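Local coordinates for acetyltransferase (Agrobacterium tumefaciens str. C58, PDB 2G3A), which transfers the acetyl group of acetyl-coenzyme A to acceptor substrates, preferring glucosamine 6-phosphate or dopamine, at the interface of chains A and B. Numbering follows the deposited sequence. Chains: chain A/B, acetyltransferase.

Contact 1: the interface of chains A and B. Residues chain A 75, 110, 149, 151; chain B 136-139.
With CG opposite its carbonyl carbon (chi1 -74°), A:Trp75 lays its indole against the B:Leu136-B:Leu139 segment, while B:Leu136, whose CG sits between backbone N and carbonyl carbon (chi1 68°), slides past it in the reverse direction and sets one methyl on the ring. That methyl, CD1, lies 3.9 Å from the centroid of the six-membered ring of A:Trp75, a CH-pi contact centred on one face; CB of selenomethionine A:Met110 backs the opposite face near the rim. The indole edge is used as well. NE1 of A:Trp75 donates a nearly straight hydrogen bond (163° at H) to the carbonyl O of B:Pro138 at 3.1 Å; the oxygen lies in the ring plane, although the donor stands above the carbonyl plane. The side chains of B:Leu139 and A:Trp75 cross at about a right angle, CD2 of B:Leu139 meeting CD1 of A:Trp75 at 3.6 Å.

A:Arg151 reaches the same loop, the indole turning its CZ2 edge toward one face of the guanidinium. NH2 of A:Arg151 gives a hydrogen bond of 2.6 Å to the carbonyl O of B:Gly137 from above the carbonyl plane, and NH1 adds a weak one. Behind it, A:Glu149 forms a salt bridge from OE1 to NH1 of A:Arg151 at 3.0 Å, which probably limits rotation of the guanidinium. Two successive carbonyls are thus read by an indole and an arginine, a contact of the two-fold assembly, which may be the biological dimer, on a loop shaped by the cis peptide bond before B:Pro138. The terminal methyl CE of A:Met110 comes within 3.3 Å of the B:Pro138 carbonyl O that A:Trp75 NE1 binds.

Contact 2: the interface of chains A and B. Residues chain A 54-57; chain B 17-19.
A:Thr55 and B:Val19 face each other as a doubly hydrogen-bonded pair in an antiparallel beta ladder that runs from one chain to the other. The amide N of A:Thr55 donates to O of B:Val19 at 2.9 Å, and N of B:Val19 returns a bond of 2.8 Å to O of A:Thr55. Two residues along, N of A:Arg57 binds O of B:Asn17 at 2.8 Å, while N of B:Asn17 gives a straight bond (171° at H) to O of A:Arg57. Between these pairs, A:Ile56 and B:Phe18 form the non-hydrogen-bonded step.

Side chains pack on both faces of the ladder. On one, A:Ile56 and B:Phe18 lie side by side and point the same way, CG1 of A:Ile56 meeting the ring carbon CE1 of B:Phe18 at 3.7 Å. On the other, the branched side chain of B:Val19 comes up beside A:Thr55 and A:Arg57; its CG2 touches CD of A:Arg57 at 3.9 Å, the two side chains crossing at a slant.

A second shell organises this polar face. The hydroxyl OG1 of A:Thr55 is placed between its backbone N and carbonyl carbon (chi1 45°), where it accepts a 2.9 Å hydrogen bond from NE of A:Arg57. This helps hold the otherwise extended arginine chain over B:Val19. The same hydroxyl contacts water 1 at 2.8 Å, and that water also reaches O of B:Val19, giving the carbonyl a second polar partner beside the A:Thr55 amide.

The pairing joins the far end of strand 50-57 of chain A to the start of strand 17-21 of chain B. The N-terminal strand of one subunit thereby extends the beta-sheet of the other, a strand exchange within the GNAT fold.

Contact 1: the interface of chains A and B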
loop_
_atom_site.group_PDB
_atom_site.type_symbol
_atom_site.label_atom_id
_atom_site.label_comp_id
_atom_site.label_asym_id
_atom_site.label_seq_id
_atom_site.Cartn_x
_atom_site.Cartn_y
_atom_site.Cartn_z
ATOM N N TRP A 75 -11.383 -6.990 -5.780
ATOM C CA TRP A 75 -11.396 -6.324 -4.472
ATOM C C TRP A 75 -11.182 -4.831 -4.570
ATOM O O TRP A 75 -10.361 -4.363 -5.365
ATOM C CB TRP A 75 -10.343 -6.934 -3.530
ATOM C CG TRP A 75 -10.752 -8.305 -3.021
ATOM C CD1 TRP A 75 -10.740 -9.484 -3.721
ATOM C CD2 TRP A 75 -11.261 -8.614 -1.721
ATOM N NE1 TRP A 75 -11.213 -10.511 -2.926
ATOM C CE2 TRP A 75 -11.520 -10.006 -1.690
ATOM C CE3 TRP A 75 -11.486 -7.855 -0.562
ATOM C CZ2 TRP A 75 -12.011 -10.653 -0.544
ATOM C CZ3 TRP A 75 -11.962 -8.499 0.575
ATOM C CH2 TRP A 75 -12.232 -9.881 0.572
HETATM N N MSE A 110 -15.935 -8.588 -4.967
HETATM C CA MSE A 110 -16.304 -9.542 -3.930
HETATM C C MSE A 110 -16.120 -8.995 -2.516
HETATM O O MSE A 110 -16.589 -9.577 -1.539
HETATM C CB MSE A 110 -15.403 -10.771 -4.058
HETATM C CG MSE A 110 -15.571 -11.573 -5.332
HETATM SE SE MSE A 110 -14.017 -12.767 -5.480
HETATM C CE MSE A 110 -14.236 -13.691 -3.875
ATOM N N GLU A 149 -10.998 -6.286 6.425
ATOM C CA GLU A 149 -11.741 -6.614 5.198
ATOM C C GLU A 149 -13.265 -6.460 5.382
ATOM O O GLU A 149 -13.792 -6.510 6.503
ATOM C CB GLU A 149 -11.445 -8.059 4.763
ATOM C CG GLU A 149 -12.109 -9.089 5.705
ATOM C CD GLU A 149 -11.817 -10.547 5.361
ATOM O OE1 GLU A 149 -11.198 -10.811 4.311
ATOM O OE2 GLU A 149 -12.214 -11.426 6.160
ATOM N N ARG A 151 -16.388 -8.327 3.184
ATOM C CA ARG A 151 -16.800 -9.172 2.080
ATOM C C ARG A 151 -18.225 -8.809 1.707
ATOM O O ARG A 151 -19.068 -8.606 2.583
ATOM C CB ARG A 151 -16.669 -10.649 2.463
ATOM C CG ARG A 151 -15.346 -10.983 3.130
ATOM C CD ARG A 151 -15.167 -12.473 3.391
ATOM N NE ARG A 151 -14.704 -13.159 2.187
ATOM C CZ ARG A 151 -13.428 -13.378 1.871
ATOM N NH1 ARG A 151 -12.429 -12.998 2.674
ATOM N NH2 ARG A 151 -13.150 -13.992 0.733
ATOM N N LEU B 136 -6.155 -12.347 3.079
ATOM C CA LEU B 136 -7.524 -12.296 2.597
ATOM C C LEU B 136 -7.603 -12.970 1.251
ATOM O O LEU B 136 -6.591 -13.121 0.573
ATOM C CB LEU B 136 -8.043 -10.859 2.506
ATOM C CG LEU B 136 -7.487 -9.856 1.492
ATOM C CD1 LEU B 136 -8.039 -10.098 0.092
ATOM C CD2 LEU B 136 -7.915 -8.472 1.952
ATOM N N GLY B 137 -8.809 -13.386 0.876
ATOM C CA GLY B 137 -9.020 -14.021 -0.410
ATOM C C GLY B 137 -10.211 -14.940 -0.373
ATOM O O GLY B 137 -10.826 -15.091 0.671
ATOM N N PRO B 138 -10.525 -15.591 -1.516
ATOM C CA PRO B 138 -9.673 -15.427 -2.696
ATOM C C PRO B 138 -9.899 -14.139 -3.488
ATOM O O PRO B 138 -11.000 -13.532 -3.452
ATOM C CB PRO B 138 -10.035 -16.645 -3.557
ATOM C CG PRO B 138 -11.483 -16.938 -3.199
ATOM C CD PRO B 138 -11.629 -16.545 -1.745
ATOM N N LEU B 139 -8.848 -13.734 -4.198
ATOM C CA LEU B 139 -8.995 -12.775 -5.295
ATOM C C LEU B 139 -9.775 -13.426 -6.470
ATOM O O LEU B 139 -9.934 -14.660 -6.520
ATOM C CB LEU B 139 -7.615 -12.278 -5.747
ATOM C CG LEU B 139 -6.683 -11.710 -4.658
ATOM C CD1 LEU B 139 -5.382 -11.121 -5.218
ATOM C CD2 LEU B 139 -7.376 -10.712 -3.745
#

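Contact 2: the interface of chains A and B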
loop_
_atom_site.group_PDB
_atom_site.type_symbol
_atom_site.label_atom_id
_atom_site.label_comp_id
_atom_site.label_asym_id
_atom_site.label_seq_id
_atom_site.Cartn_x
_atom_site.Cartn_y
_atom_site.Cartn_z
ATOM N N ILE A 54 -13.503 9.542 -4.836
ATOM C CA ILE A 54 -14.647 10.371 -4.535
ATOM C C ILE A 54 -14.077 11.651 -3.961
ATOM O O ILE A 54 -13.387 11.631 -2.933
ATOM C CB ILE A 54 -15.607 9.719 -3.535
ATOM C CG1 ILE A 54 -16.178 8.424 -4.111
ATOM C CG2 ILE A 54 -16.746 10.689 -3.169
ATOM C CD1 ILE A 54 -16.449 7.381 -3.079
ATOM N N THR A 55 -14.342 12.760 -4.642
ATOM C CA THR A 55 -13.915 14.052 -4.148
ATOM C C THR A 55 -15.094 14.779 -3.528
ATOM O O THR A 55 -16.215 14.727 -4.034
ATOM C CB THR A 55 -13.264 14.924 -5.243
ATOM O OG1 THR A 55 -14.049 14.866 -6.439
ATOM C CG2 THR A 55 -11.847 14.432 -5.547
ATOM N N ILE A 56 -14.822 15.417 -2.402
ATOM C CA ILE A 56 -15.753 16.320 -1.764
ATOM C C ILE A 56 -15.353 17.714 -2.235
ATOM O O ILE A 56 -14.236 18.151 -1.970
ATOM C CB ILE A 56 -15.644 16.230 -0.232
ATOM C CG1 ILE A 56 -15.954 14.791 0.240
ATOM C CG2 ILE A 56 -16.559 17.274 0.413
ATOM C CD1 ILE A 56 -15.800 14.562 1.752
ATOM N N ARG A 57 -16.264 18.388 -2.933
ATOM C CA ARG A 57 -15.980 19.677 -3.567
ATOM C C ARG A 57 -16.930 20.796 -3.122
ATOM O O ARG A 57 -18.144 20.614 -3.073
ATOM C CB ARG A 57 -15.996 19.530 -5.091
ATOM C CG ARG A 57 -14.874 18.661 -5.630
ATOM C CD ARG A 57 -15.117 18.328 -7.086
ATOM N NE ARG A 57 -14.047 17.520 -7.673
ATOM C CZ ARG A 57 -12.930 18.011 -8.213
ATOM N NH1 ARG A 57 -12.700 19.317 -8.213
ATOM N NH2 ARG A 57 -12.027 17.186 -8.735
ATOM N N ASN B 17 -20.540 18.909 -2.686
ATOM C CA ASN B 17 -20.714 17.910 -3.747
ATOM C C ASN B 17 -19.782 16.715 -3.622
ATOM O O ASN B 17 -18.574 16.885 -3.492
ATOM C CB ASN B 17 -20.511 18.546 -5.128
ATOM C CG ASN B 17 -21.519 19.614 -5.419
ATOM O OD1 ASN B 17 -21.162 20.766 -5.673
ATOM N ND2 ASN B 17 -22.796 19.248 -5.370
ATOM N N PHE B 18 -20.356 15.517 -3.694
ATOM C CA PHE B 18 -19.595 14.267 -3.657
ATOM C C PHE B 18 -19.523 13.694 -5.071
ATOM O O PHE B 18 -20.540 13.289 -5.644
ATOM C CB PHE B 18 -20.249 13.260 -2.708
ATOM C CG PHE B 18 -20.170 13.640 -1.252
ATOM C CD1 PHE B 18 -19.306 12.957 -0.396
ATOM C CD2 PHE B 18 -20.979 14.647 -0.728
ATOM C CE1 PHE B 18 -19.236 13.274 0.954
ATOM C CE2 PHE B 18 -20.915 14.988 0.619
ATOM C CZ PHE B 18 -20.043 14.300 1.468
ATOM N N VAL B 19 -18.317 13.673 -5.631
ATOM C CA VAL B 19 -18.121 13.344 -7.051
ATOM C C VAL B 19 -17.347 12.041 -7.176
ATOM O O VAL B 19 -16.207 11.953 -6.724
ATOM C CB VAL B 19 -17.335 14.453 -7.789
ATOM C CG1 VAL B 19 -17.184 14.109 -9.277
ATOM C CG2 VAL B 19 -18.014 15.803 -7.615
HETATM O O HOH W 1 -13.712 12.580 -8.024
#

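Contact 1 and contact 2 lie about 27 Å apart, measured between the centres of their C-alpha atoms, and have no residue or secondary-structure element in common. Contact 1 uses strands 75-82 and 145-151 of chain A against the end of strand 131-136 and the following loop of chain B, whereas contact 2 joins strands 50-57 and 17-21 through their backbones. Two-fold symmetry repeats each with the chains exchanged. Side-chain recognition of a loop and continuous sheet pairing thus tie the subunits together at separate places, an intertwined arrangement consistent with a stable dimer, although the structure alone does not establish the oligomer in solution.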